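Side-chain contacts in histidinol dehydrogenase (Elizabethkingia anophelis NUHP1, PDB 6AN0), which probably catalyses the two successive NAD-dependent oxidations, with zinc as cofactor, that turn L-histidinol into L-histidine, the last step of histidine biosynthesis: residues A[55-58]-A[62-65]; A[72-77]-A[187-192]; A[85-90]-A[175-180]. All coordinates share one frame; numbering follows the deposited sequence. Where two conformers were deposited one is given.

Contact 1. Residues A[55-58]-A[62-65]; sequences NYTK and KAYL
At the C-terminal end of helix 50-61 the chain leaves the helix through Lys62, whose phi is positive, and doubles back along the last turn, so that 62-65 lies against Thr57 and Lys58. Lys58 and Tyr64 run side by side in the same direction. Lys58 CD sits over one face of the Tyr64 ring, 3.5 Å from the ring centroid and only 8° off the normal: a CH-pi contact. A bend at chi3 (47°) then carries the ammonium over the same ring, Lys58 NZ lying 4.4 Å from the Tyr64 centroid in a cation-pi arrangement. This holds for one of two deposited conformers of Lys58, and the lysine also meets a crystal neighbour. Around the turn itself the bonding is slight: Lys62 N gives Lys58 O a weak hydrogen bond of 3.4 Å, and Lys58 CA comes 3.3 Å from Ala63 O in a CA-H...O contact. On the buried side, Thr57 CG2 touches Leu65 CD1 at 4.1 Å, the two side chains crossing at about a right angle, while Thr57 OG1 bonds back to Leu53 O within the helix. Beyond the one weak hydrogen bond, the segments thus meet through apolar, CA-H...O and cation-pi contacts, and the lysine-tyrosine part is less certain, resting on a single conformer.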
ATOM      1  N   ASN A  55     -11.307 -28.539 -12.134  1.00 28.98           N
ATOM      2  CA  ASN A  55     -12.290 -28.412 -13.210  0.59 26.97           C
ATOM      3  C   ASN A  55     -11.987 -27.209 -14.101  1.00 26.03           C
ATOM      4  O   ASN A  55     -12.060 -27.308 -15.332  1.00 30.48           O
ATOM      5  CB  ASN A  55     -13.706 -28.316 -12.621  0.59 27.75           C
ATOM      6  CG  ASN A  55     -14.793 -28.724 -13.616  0.59 34.72           C
ATOM      7  OD1 ASN A  55     -14.532 -29.439 -14.585  0.59 33.73           O
ATOM      8  ND2 ASN A  55     -16.020 -28.274 -13.370  0.59 30.30           N
ATOM      9  N   TYR A  56     -11.638 -26.064 -13.496  1.00 24.27           N
ATOM     10  CA  TYR A  56     -11.270 -24.888 -14.277  1.00 22.83           C
ATOM     11  C   TYR A  56      -9.955 -25.093 -15.015  1.00 28.47           C
ATOM     12  O   TYR A  56      -9.777 -24.563 -16.114  1.00 28.36           O
ATOM     13  CB  TYR A  56     -11.173 -23.644 -13.376  1.00 24.37           C
ATOM     14  CG  TYR A  56     -12.522 -23.009 -13.131  1.00 25.40           C
ATOM     15  CD1 TYR A  56     -13.348 -23.463 -12.119  1.00 27.49           C
ATOM     16  CD2 TYR A  56     -12.983 -21.976 -13.939  1.00 33.37           C
ATOM     17  CE1 TYR A  56     -14.591 -22.898 -11.906  1.00 28.06           C
ATOM     18  CE2 TYR A  56     -14.225 -21.411 -13.736  1.00 30.85           C
ATOM     19  CZ  TYR A  56     -15.022 -21.876 -12.716  1.00 27.01           C
ATOM     20  OH  TYR A  56     -16.257 -21.316 -12.502  1.00 26.94           O
ATOM     21  N   THR A  57      -9.020 -25.842 -14.431  1.00 26.83           N
ATOM     22  CA  THR A  57      -7.781 -26.118 -15.151  1.00 23.74           C
ATOM     23  C   THR A  57      -8.058 -26.968 -16.382  1.00 26.79           C
ATOM     24  O   THR A  57      -7.520 -26.705 -17.466  1.00 28.70           O
ATOM     25  CB  THR A  57      -6.778 -26.784 -14.207  1.00 27.27           C
ATOM     26  OG1 THR A  57      -6.504 -25.879 -13.129  1.00 27.51           O
ATOM     27  CG2 THR A  57      -5.479 -27.098 -14.927  1.00 29.84           C
ATOM     28  N   LYS A  58      -8.921 -27.973 -16.233  1.00 25.72           N
ATOM     29  CA  LYS A  58      -9.359 -28.758 -17.382  0.60 28.90           C
ATOM     30  C   LYS A  58      -9.933 -27.873 -18.474  1.00 34.98           C
ATOM     31  O   LYS A  58      -9.653 -28.080 -19.665  1.00 33.40           O
ATOM     32  CB  LYS A  58     -10.425 -29.776 -16.974  0.60 33.72           C
ATOM     33  CG  LYS A  58      -9.941 -31.003 -16.262  0.60 31.66           C
ATOM     34  CD  LYS A  58     -11.134 -31.896 -15.939  0.60 40.66           C
ATOM     35  CE  LYS A  58     -12.040 -32.066 -17.165  0.60 46.16           C
ATOM     36  NZ  LYS A  58     -13.283 -32.847 -16.881  0.60 52.44           N
ATOM     37  N   LYS A  62      -6.645 -26.927 -20.599  1.00 33.44           N
ATOM     38  CA  LYS A  62      -6.739 -28.185 -21.335  1.00 34.60           C
ATOM     39  C   LYS A  62      -5.844 -29.260 -20.733  1.00 33.00           C
ATOM     40  O   LYS A  62      -5.286 -30.092 -21.454  1.00 33.86           O
ATOM     41  CB  LYS A  62      -6.414 -28.009 -22.823  1.00 38.53           C
ATOM     42  CG  LYS A  62      -7.110 -26.855 -23.494  1.00 39.21           C
ATOM     43  CD  LYS A  62      -8.613 -26.945 -23.354  1.00 49.70           C
ATOM     44  CE  LYS A  62      -9.285 -25.889 -24.211  1.00 62.71           C
ATOM     45  NZ  LYS A  62     -10.751 -25.817 -23.968  1.00 64.49           N
ATOM     46  N   ALA A  63      -5.705 -29.257 -19.413  1.00 31.97           N
ATOM     47  CA  ALA A  63      -4.954 -30.279 -18.701  1.00 31.03           C
ATOM     48  C   ALA A  63      -5.836 -30.846 -17.601  1.00 31.59           C
ATOM     49  O   ALA A  63      -6.386 -30.093 -16.798  1.00 34.19           O
ATOM     50  CB  ALA A  63      -3.658 -29.711 -18.105  1.00 31.57           C
ATOM     51  N   TYR A  64      -5.981 -32.169 -17.578  1.00 31.01           N
ATOM     52  CA  TYR A  64      -6.750 -32.856 -16.546  1.00 34.72           C
ATOM     53  C   TYR A  64      -5.739 -33.352 -15.519  1.00 34.59           C
ATOM     54  O   TYR A  64      -5.060 -34.353 -15.738  1.00 34.77           O
ATOM     55  CB  TYR A  64      -7.570 -33.996 -17.155  1.00 31.38           C
ATOM     56  CG  TYR A  64      -8.685 -34.540 -16.282  1.00 41.05           C
ATOM     57  CD1 TYR A  64      -8.711 -34.308 -14.912  1.00 50.57           C
ATOM     58  CD2 TYR A  64      -9.721 -35.297 -16.841  1.00 36.61           C
ATOM     59  CE1 TYR A  64      -9.731 -34.811 -14.119  1.00 55.95           C
ATOM     60  CE2 TYR A  64     -10.741 -35.802 -16.054  1.00 42.32           C
ATOM     61  CZ  TYR A  64     -10.742 -35.561 -14.698  1.00 55.90           C
ATOM     62  OH  TYR A  64     -11.757 -36.060 -13.917  1.00 50.01           O
ATOM     63  N   LEU A  65      -5.624 -32.638 -14.405  1.00 30.34           N
ATOM     64  CA  LEU A  65      -4.633 -32.977 -13.395  1.00 30.65           C
ATOM     65  C   LEU A  65      -5.192 -33.954 -12.373  1.00 31.98           C
ATOM     66  O   LEU A  65      -6.392 -33.970 -12.088  1.00 40.83           O
ATOM     67  CB  LEU A  65      -4.156 -31.725 -12.669  1.00 25.61           C
ATOM     68  CG  LEU A  65      -3.428 -30.656 -13.469  1.00 28.70           C
ATOM     69  CD1 LEU A  65      -3.099 -29.507 -12.538  1.00 31.16           C
ATOM     70  CD2 LEU A  65      -2.182 -31.253 -14.087  1.00 38.11           C
TER

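Contact 2. Residues A[72-77]-A[187-192]; sequences SDEITA and IYKAGG
Lys189 NZ is gripped by two acceptors, the carboxylate of Glu74 and the backbone oxygen of Gly169. Toward Glu74 it forms a salt bridge, with Lys189 NZ 2.8 Å from Glu74 OE1 and set on the syn lone pair of that oxygen, on the side of OE2. The second oxygen is farther from the ammonium, Lys189 NZ to Glu74 OE2 being 3.6 Å, and it has work of its own: Glu74 OE2 accepts a hydrogen bond from Ser71 N, just ahead of the helix. One carboxylate thus joins the helix start to the strand, its two oxygens dividing the tasks. The side chains arrive from opposite directions; Lys189, extended from CG to NZ (chi2 176°), reaches out from its strand, and since the residue is buried, the pairing probably helps to offset the cost of enclosing its charge. Beside it Ile75 and Ile187 meet tip to tip, their CD1 atoms 3.9 Å apart. Leu176 of helix 173-181 packs on both isoleucines. The arrangement is that of a layered alpha/beta fold: strand 186-189 closes a beta-alpha-beta crossover from strand 158-163 through helix 173-181, the chain before helix 72-79 pairs with it (Val70 with Ile187, Ile68 with Lys189), and the helix then packs on the side of the strand that carries Ile187 and Lys189.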
ATOM      1  N   SER A  72       8.237 -33.329  -5.860  1.00 34.58           N
ATOM      2  CA  SER A  72       9.687 -33.188  -5.774  1.00 37.02           C
ATOM      3  C   SER A  72      10.386 -33.809  -6.984  1.00 31.70           C
ATOM      4  O   SER A  72      11.418 -33.294  -7.430  1.00 31.53           O
ATOM      5  CB  SER A  72      10.209 -33.798  -4.467  1.00 39.93           C
ATOM      6  OG  SER A  72      10.116 -35.203  -4.488  1.00 49.73           O
ATOM      7  N   ASP A  73       9.842 -34.901  -7.535  1.00 35.16           N
ATOM      8  CA  ASP A  73      10.404 -35.468  -8.763  1.00 36.42           C
ATOM      9  C   ASP A  73      10.329 -34.472  -9.917  1.00 37.20           C
ATOM     10  O   ASP A  73      11.254 -34.381 -10.737  1.00 29.96           O
ATOM     11  CB  ASP A  73       9.673 -36.757  -9.137  1.00 34.75           C
ATOM     12  CG  ASP A  73      10.208 -37.967  -8.405  1.00 46.10           C
ATOM     13  OD1 ASP A  73      11.297 -37.867  -7.796  1.00 52.30           O
ATOM     14  OD2 ASP A  73       9.536 -39.015  -8.437  1.00 51.95           O
ATOM     15  N   GLU A  74       9.223 -33.729 -10.005  1.00 29.02           N
ATOM     16  CA  GLU A  74       9.101 -32.704 -11.041  1.00 28.08           C
ATOM     17  C   GLU A  74      10.114 -31.579 -10.842  1.00 30.08           C
ATOM     18  O   GLU A  74      10.695 -31.082 -11.814  1.00 26.52           O
ATOM     19  CB  GLU A  74       7.672 -32.156 -11.062  1.00 27.70           C
ATOM     20  CG  GLU A  74       6.653 -33.170 -11.577  1.00 35.46           C
ATOM     21  CD  GLU A  74       5.226 -32.634 -11.572  1.00 42.95           C
ATOM     22  OE1 GLU A  74       4.535 -32.738 -12.614  1.00 40.62           O
ATOM     23  OE2 GLU A  74       4.796 -32.107 -10.525  1.00 33.23           O
ATOM     24  N   ILE A  75      10.356 -31.173  -9.591  1.00 30.67           N
ATOM     25  CA  ILE A  75      11.386 -30.169  -9.323  1.00 25.95           C
ATOM     26  C   ILE A  75      12.756 -30.693  -9.733  1.00 27.97           C
ATOM     27  O   ILE A  75      13.549 -29.982 -10.367  1.00 31.45           O
ATOM     28  CB  ILE A  75      11.377 -29.755  -7.839  1.00 32.92           C
ATOM     29  CG1 ILE A  75      10.040 -29.117  -7.446  1.00 32.00           C
ATOM     30  CG2 ILE A  75      12.520 -28.798  -7.561  1.00 37.17           C
ATOM     31  CD1 ILE A  75       9.760 -27.827  -8.152  1.00 31.55           C
ATOM     32  N   THR A  76      13.053 -31.948  -9.380  1.00 31.44           N
ATOM     33  CA  THR A  76      14.341 -32.537  -9.732  1.00 35.67           C
ATOM     34  C   THR A  76      14.494 -32.658 -11.242  1.00 36.04           C
ATOM     35  O   THR A  76      15.567 -32.374 -11.787  1.00 36.84           O
ATOM     36  CB  THR A  76      14.491 -33.901  -9.064  1.00 32.18           C
ATOM     37  OG1 THR A  76      14.477 -33.726  -7.641  1.00 43.83           O
ATOM     38  CG2 THR A  76      15.802 -34.555  -9.470  1.00 36.62           C
ATOM     39  N   ALA A  77      13.425 -33.067 -11.934  1.00 35.50           N
ATOM     40  CA  ALA A  77      13.468 -33.161 -13.389  1.00 35.91           C
ATOM     41  C   ALA A  77      13.725 -31.802 -14.015  1.00 39.10           C
ATOM     42  O   ALA A  77      14.489 -31.685 -14.982  1.00 32.04           O
ATOM     43  CB  ALA A  77      12.161 -33.749 -13.917  1.00 38.64           C
ATOM     44  N   ILE A 187       4.367 -24.987  -4.625  1.00 24.28           N
ATOM     45  CA  ILE A 187       4.179 -24.593  -6.017  1.00 22.35           C
ATOM     46  C   ILE A 187       2.986 -25.359  -6.565  1.00 23.05           C
ATOM     47  O   ILE A 187       2.938 -26.592  -6.463  1.00 24.54           O
ATOM     48  CB  ILE A 187       5.443 -24.873  -6.853  1.00 22.71           C
ATOM     49  CG1 ILE A 187       6.667 -24.202  -6.212  1.00 22.95           C
ATOM     50  CG2 ILE A 187       5.257 -24.429  -8.299  1.00 25.73           C
ATOM     51  CD1 ILE A 187       7.970 -24.547  -6.914  1.00 27.45           C
ATOM     52  N   TYR A 188       2.038 -24.633  -7.157  1.00 23.80           N
ATOM     53  CA  TYR A 188       0.761 -25.193  -7.560  1.00 25.11           C
ATOM     54  C   TYR A 188       0.503 -24.939  -9.037  1.00 27.54           C
ATOM     55  O   TYR A 188       0.712 -23.828  -9.541  1.00 25.14           O
ATOM     56  CB  TYR A 188      -0.375 -24.606  -6.710  1.00 20.94           C
ATOM     57  CG  TYR A 188      -0.118 -24.804  -5.241  1.00 23.93           C
ATOM     58  CD1 TYR A 188       0.323 -23.752  -4.444  1.00 26.37           C
ATOM     59  CD2 TYR A 188      -0.253 -26.057  -4.663  1.00 24.23           C
ATOM     60  CE1 TYR A 188       0.570 -23.943  -3.093  1.00 29.34           C
ATOM     61  CE2 TYR A 188      -0.009 -26.254  -3.321  1.00 25.83           C
ATOM     62  CZ  TYR A 188       0.409 -25.198  -2.542  1.00 28.63           C
ATOM     63  OH  TYR A 188       0.653 -25.402  -1.202  1.00 29.27           O
ATOM     64  N   LYS A 189       0.017 -25.976  -9.713  1.00 25.40           N
ATOM     65  CA  LYS A 189      -0.356 -25.912 -11.126  1.00 20.99           C
ATOM     66  C   LYS A 189      -1.742 -25.282 -11.219  1.00 28.42           C
ATOM     67  O   LYS A 189      -2.760 -25.970 -11.161  1.00 31.35           O
ATOM     68  CB  LYS A 189      -0.346 -27.300 -11.741  1.00 20.87           C
ATOM     69  CG  LYS A 189       0.993 -28.016 -11.687  1.00 24.29           C
ATOM     70  CD  LYS A 189       0.844 -29.435 -12.241  1.00 24.64           C
ATOM     71  CE  LYS A 189       2.153 -30.196 -12.180  1.00 29.81           C
ATOM     72  NZ  LYS A 189       2.060 -31.532 -12.842  1.00 32.85           N
ATOM     73  N   ALA A 190      -1.782 -23.960 -11.370  1.00 24.27           N
ATOM     74  CA  ALA A 190      -3.050 -23.237 -11.415  1.00 26.42           C
ATOM     75  C   ALA A 190      -2.824 -21.868 -12.031  1.00 21.98           C
ATOM     76  O   ALA A 190      -1.814 -21.214 -11.749  1.00 23.61           O
ATOM     77  CB  ALA A 190      -3.658 -23.063 -10.016  1.00 23.34           C
ATOM     78  N   GLY A 191      -3.782 -21.420 -12.844  1.00 25.55           N
ATOM     79  CA  GLY A 191      -3.696 -20.113 -13.461  1.00 24.52           C
ATOM     80  C   GLY A 191      -5.006 -19.354 -13.356  1.00 22.90           C
ATOM     81  O   GLY A 191      -6.007 -19.860 -12.843  1.00 23.72           O
ATOM     82  N   GLY A 192      -4.969 -18.122 -13.862  1.00 22.12           N
ATOM     83  CA  GLY A 192      -6.183 -17.362 -14.135  1.00 27.56           C
ATOM     84  C   GLY A 192      -6.964 -16.968 -12.889  1.00 21.66           C
ATOM     85  O   GLY A 192      -6.428 -16.854 -11.786  1.00 18.83           O
TER

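Contact 3. Residues A[85-90]-A[175-180]; sequences ELIQAI and ILYTAN
Apolar packing on the Tyr177 ring does most of the joining. Ile87 meets the CZ/OH end of the ring and CE2, its side chain crossing that of Tyr177 at about a right angle, with Ile87 CG1 3.7 Å from Tyr177 CZ. Ile90, one turn further on, slides past the ring in the reverse direction and meets its CD1/CE1 rim: Ile90 CD1 is 4.0 Å from Tyr177 CD1, and Ile90 CG2 is 4.1 Å from Tyr177 CE1. Ile90 CD1 and Ile87 CG1 lie on the same side of the ring plane, both oblique to it. With its CG anti to the backbone N (chi1 168°), Tyr177 carries the ring across to helix 84-102, where Ile87 and Ile90 rest on it. Such a long side chain suits the separation, since the axes of helix 85-90 and helix 175-180 stay 11.5 Å apart at closest approach and cross at -42°. Helix 173-181 is the crossover helix of a beta-alpha-beta unit linking the parallel strands 158-163 and 186-189, and helix 84-102 packs against it. Val82, ahead of helix 84-102, touches both Ile87 and Tyr177. Two contacts set a methyl against a hydroxyl. Ile87 CG2 lies 3.4 Å from Tyr177 OH, both branches of the isoleucine pressing on this oxygen from the same side. Ile90 CD1 comes 3.6 Å from Thr178 OG1, whose hydrogen-bond partner is Ala174 O, one turn back in its helix. Leu145 of helix 142-154 packs on both Ile90 and Thr178. Across the subunit boundary, Leu86 and Ala89 meet Ala417 and Gly410 of the second subunit.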
ATOM      1  N   GLU A  85      25.080 -22.592 -17.949  1.00 35.42           N
ATOM      2  CA  GLU A  85      25.266 -21.157 -18.167  1.00 41.86           C
ATOM      3  C   GLU A  85      24.064 -20.351 -17.686  1.00 35.19           C
ATOM      4  O   GLU A  85      24.221 -19.225 -17.194  1.00 36.59           O
ATOM      5  CB  GLU A  85      25.529 -20.867 -19.640  1.00 40.42           C
ATOM      6  CG  GLU A  85      26.937 -21.173 -20.105  1.00 61.14           C
ATOM      7  CD  GLU A  85      27.158 -20.763 -21.548  1.00 73.97           C
ATOM      8  OE1 GLU A  85      26.241 -20.147 -22.133  1.00 75.27           O
ATOM      9  OE2 GLU A  85      28.246 -21.054 -22.096  1.00 81.10           O
ATOM     10  N   LEU A  86      22.854 -20.890 -17.841  1.00 33.56           N
ATOM     11  CA  LEU A  86      21.682 -20.190 -17.321  1.00 33.35           C
ATOM     12  C   LEU A  86      21.671 -20.210 -15.796  1.00 36.75           C
ATOM     13  O   LEU A  86      21.357 -19.200 -15.157  1.00 29.92           O
ATOM     14  CB  LEU A  86      20.400 -20.808 -17.885  1.00 28.53           C
ATOM     15  CG  LEU A  86      19.096 -20.121 -17.449  1.00 34.48           C
ATOM     16  CD1 LEU A  86      19.155 -18.628 -17.747  1.00 32.32           C
ATOM     17  CD2 LEU A  86      17.897 -20.754 -18.131  1.00 44.27           C
ATOM     18  N   ILE A  87      22.036 -21.350 -15.200  1.00 34.37           N
ATOM     19  CA  ILE A  87      22.131 -21.452 -13.745  1.00 36.77           C
ATOM     20  C   ILE A  87      23.043 -20.363 -13.191  1.00 29.94           C
ATOM     21  O   ILE A  87      22.721 -19.689 -12.205  1.00 31.63           O
ATOM     22  CB  ILE A  87      22.626 -22.855 -13.347  1.00 41.89           C
ATOM     23  CG1 ILE A  87      21.481 -23.866 -13.429  1.00 42.66           C
ATOM     24  CG2 ILE A  87      23.267 -22.828 -11.965  1.00 39.24           C
ATOM     25  CD1 ILE A  87      21.914 -25.291 -13.119  1.00 53.38           C
ATOM     26  N   GLN A  88      24.199 -20.180 -13.826  1.00 35.56           N
ATOM     27  CA  GLN A  88      25.148 -19.169 -13.367  1.00 35.54           C
ATOM     28  C   GLN A  88      24.558 -17.767 -13.484  1.00 34.11           C
ATOM     29  O   GLN A  88      24.740 -16.929 -12.590  1.00 26.82           O
ATOM     30  CB  GLN A  88      26.440 -19.293 -14.176  1.00 31.38           C
ATOM     31  CG  GLN A  88      27.474 -18.225 -13.919  1.00 43.97           C
ATOM     32  CD  GLN A  88      28.777 -18.534 -14.637  1.00 59.05           C
ATOM     33  OE1 GLN A  88      29.458 -19.510 -14.315  1.00 65.37           O
ATOM     34  NE2 GLN A  88      29.115 -17.720 -15.635  1.00 58.73           N
ATOM     35  N   ALA A  89      23.846 -17.495 -14.580  1.00 33.78           N
ATOM     36  CA  ALA A  89      23.238 -16.182 -14.767  1.00 34.08           C
ATOM     37  C   ALA A  89      22.145 -15.924 -13.736  1.00 28.63           C
ATOM     38  O   ALA A  89      22.042 -14.816 -13.192  1.00 27.39           O
ATOM     39  CB  ALA A  89      22.679 -16.063 -16.187  1.00 29.00           C
ATOM     40  N   ILE A  90      21.310 -16.930 -13.461  1.00 24.10           N
ATOM     41  CA  ILE A  90      20.236 -16.747 -12.493  1.00 23.26           C
ATOM     42  C   ILE A  90      20.807 -16.508 -11.102  1.00 34.41           C
ATOM     43  O   ILE A  90      20.293 -15.681 -10.337  1.00 31.25           O
ATOM     44  CB  ILE A  90      19.277 -17.954 -12.526  1.00 23.65           C
ATOM     45  CG1 ILE A  90      18.539 -17.983 -13.869  1.00 26.11           C
ATOM     46  CG2 ILE A  90      18.280 -17.882 -11.369  1.00 26.93           C
ATOM     47  CD1 ILE A  90      17.599 -19.167 -14.050  1.00 26.37           C
ATOM     48  N   ILE A 175      11.066 -21.896 -14.441  1.00 21.85           N
ATOM     49  CA  ILE A 175      10.252 -21.417 -13.329  1.00 20.63           C
ATOM     50  C   ILE A 175      10.489 -22.272 -12.091  1.00 22.09           C
ATOM     51  O   ILE A 175      10.694 -21.752 -10.986  1.00 20.59           O
ATOM     52  CB  ILE A 175       8.759 -21.402 -13.710  1.00 25.27           C
ATOM     53  CG1 ILE A 175       8.482 -20.328 -14.756  1.00 28.57           C
ATOM     54  CG2 ILE A 175       7.881 -21.197 -12.456  1.00 24.22           C
ATOM     55  CD1 ILE A 175       7.030 -20.334 -15.254  1.00 32.44           C
ATOM     56  N   LEU A 176      10.427 -23.599 -12.254  1.00 22.78           N
ATOM     57  CA  LEU A 176      10.569 -24.489 -11.104  1.00 28.28           C
ATOM     58  C   LEU A 176      11.974 -24.407 -10.524  1.00 26.24           C
ATOM     59  O   LEU A 176      12.146 -24.362  -9.298  1.00 25.18           O
ATOM     60  CB  LEU A 176      10.232 -25.933 -11.503  1.00 26.79           C
ATOM     61  CG  LEU A 176       8.798 -26.163 -11.998  1.00 24.61           C
ATOM     62  CD1 LEU A 176       8.600 -27.615 -12.402  1.00 30.14           C
ATOM     63  CD2 LEU A 176       7.792 -25.756 -10.926  1.00 21.25           C
ATOM     64  N   TYR A 177      12.992 -24.399 -11.394  1.00 23.78           N
ATOM     65  CA  TYR A 177      14.365 -24.245 -10.924  1.00 29.81           C
ATOM     66  C   TYR A 177      14.518 -22.978 -10.091  1.00 30.44           C
ATOM     67  O   TYR A 177      15.067 -23.009  -8.981  1.00 28.22           O
ATOM     68  CB  TYR A 177      15.349 -24.222 -12.104  1.00 28.25           C
ATOM     69  CG  TYR A 177      16.719 -23.772 -11.642  1.00 26.98           C
ATOM     70  CD1 TYR A 177      17.126 -22.435 -11.743  1.00 26.55           C
ATOM     71  CD2 TYR A 177      17.575 -24.667 -11.017  1.00 32.07           C
ATOM     72  CE1 TYR A 177      18.375 -22.021 -11.263  1.00 27.33           C
ATOM     73  CE2 TYR A 177      18.814 -24.263 -10.538  1.00 31.31           C
ATOM     74  CZ  TYR A 177      19.205 -22.949 -10.661  1.00 32.39           C
ATOM     75  OH  TYR A 177      20.437 -22.581 -10.181  1.00 36.04           O
ATOM     76  N   THR A 178      14.044 -21.846 -10.625  1.00 21.47           N
ATOM     77  CA  THR A 178      14.228 -20.560  -9.964  1.00 22.18           C
ATOM     78  C   THR A 178      13.447 -20.480  -8.654  1.00 25.71           C
ATOM     79  O   THR A 178      13.960 -19.960  -7.658  1.00 21.91           O
ATOM     80  CB  THR A 178      13.825 -19.426 -10.912  1.00 24.72           C
ATOM     81  OG1 THR A 178      14.558 -19.554 -12.145  1.00 26.34           O
ATOM     82  CG2 THR A 178      14.148 -18.091 -10.287  1.00 24.90           C
ATOM     83  N   ALA A 179      12.209 -20.989  -8.620  1.00 21.24           N
ATOM     84  CA  ALA A 179      11.467 -20.973  -7.360  1.00 20.34           C
ATOM     85  C   ALA A 179      12.135 -21.862  -6.323  1.00 26.35           C
ATOM     86  O   ALA A 179      12.266 -21.473  -5.157  1.00 25.70           O
ATOM     87  CB  ALA A 179      10.016 -21.402  -7.576  1.00 23.04           C
ATOM     88  N   ASN A 180      12.583 -23.051  -6.735  1.00 26.11           N
ATOM     89  CA  ASN A 180      13.243 -23.949  -5.795  1.00 28.05           C
ATOM     90  C   ASN A 180      14.554 -23.357  -5.289  1.00 28.75           C
ATOM     91  O   ASN A 180      14.892 -23.510  -4.107  1.00 30.98           O
ATOM     92  CB  ASN A 180      13.476 -25.312  -6.441  1.00 26.31           C
ATOM     93  CG  ASN A 180      14.163 -26.280  -5.508  1.00 36.35           C
ATOM     94  OD1 ASN A 180      15.373 -26.512  -5.602  1.00 37.05           O
ATOM     95  ND2 ASN A 180      13.403 -26.832  -4.586  1.00 29.68           N
TER

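In the fold
Contacts 1 and 2 adjoin, their centres 14 Å apart: Leu65 CD1 packs 3.6 Å from Lys189 CB, so the segment after helix 50-61 borders the strand to which helix 72-79 is tied. Between contacts 2 and 3 the centres are 15 Å apart; helix 173-181 of contact 3 packs on the isoleucines of contact 2, Ile75 CG2 lying 3.6 Å from Asn180 CG and Ile187 CD1 3.8 Å from Ala179 CB. In sequence contact 3 is nested within the loop that contact 2 closes. Contacts 1 and 3 do not touch, their nearest atoms about 12 Å apart. The side chain of Thr57 is about 5 Å from that of Gln194, a predicted NAD-binding residue, and the side chain of Lys189 about 10 Å from it.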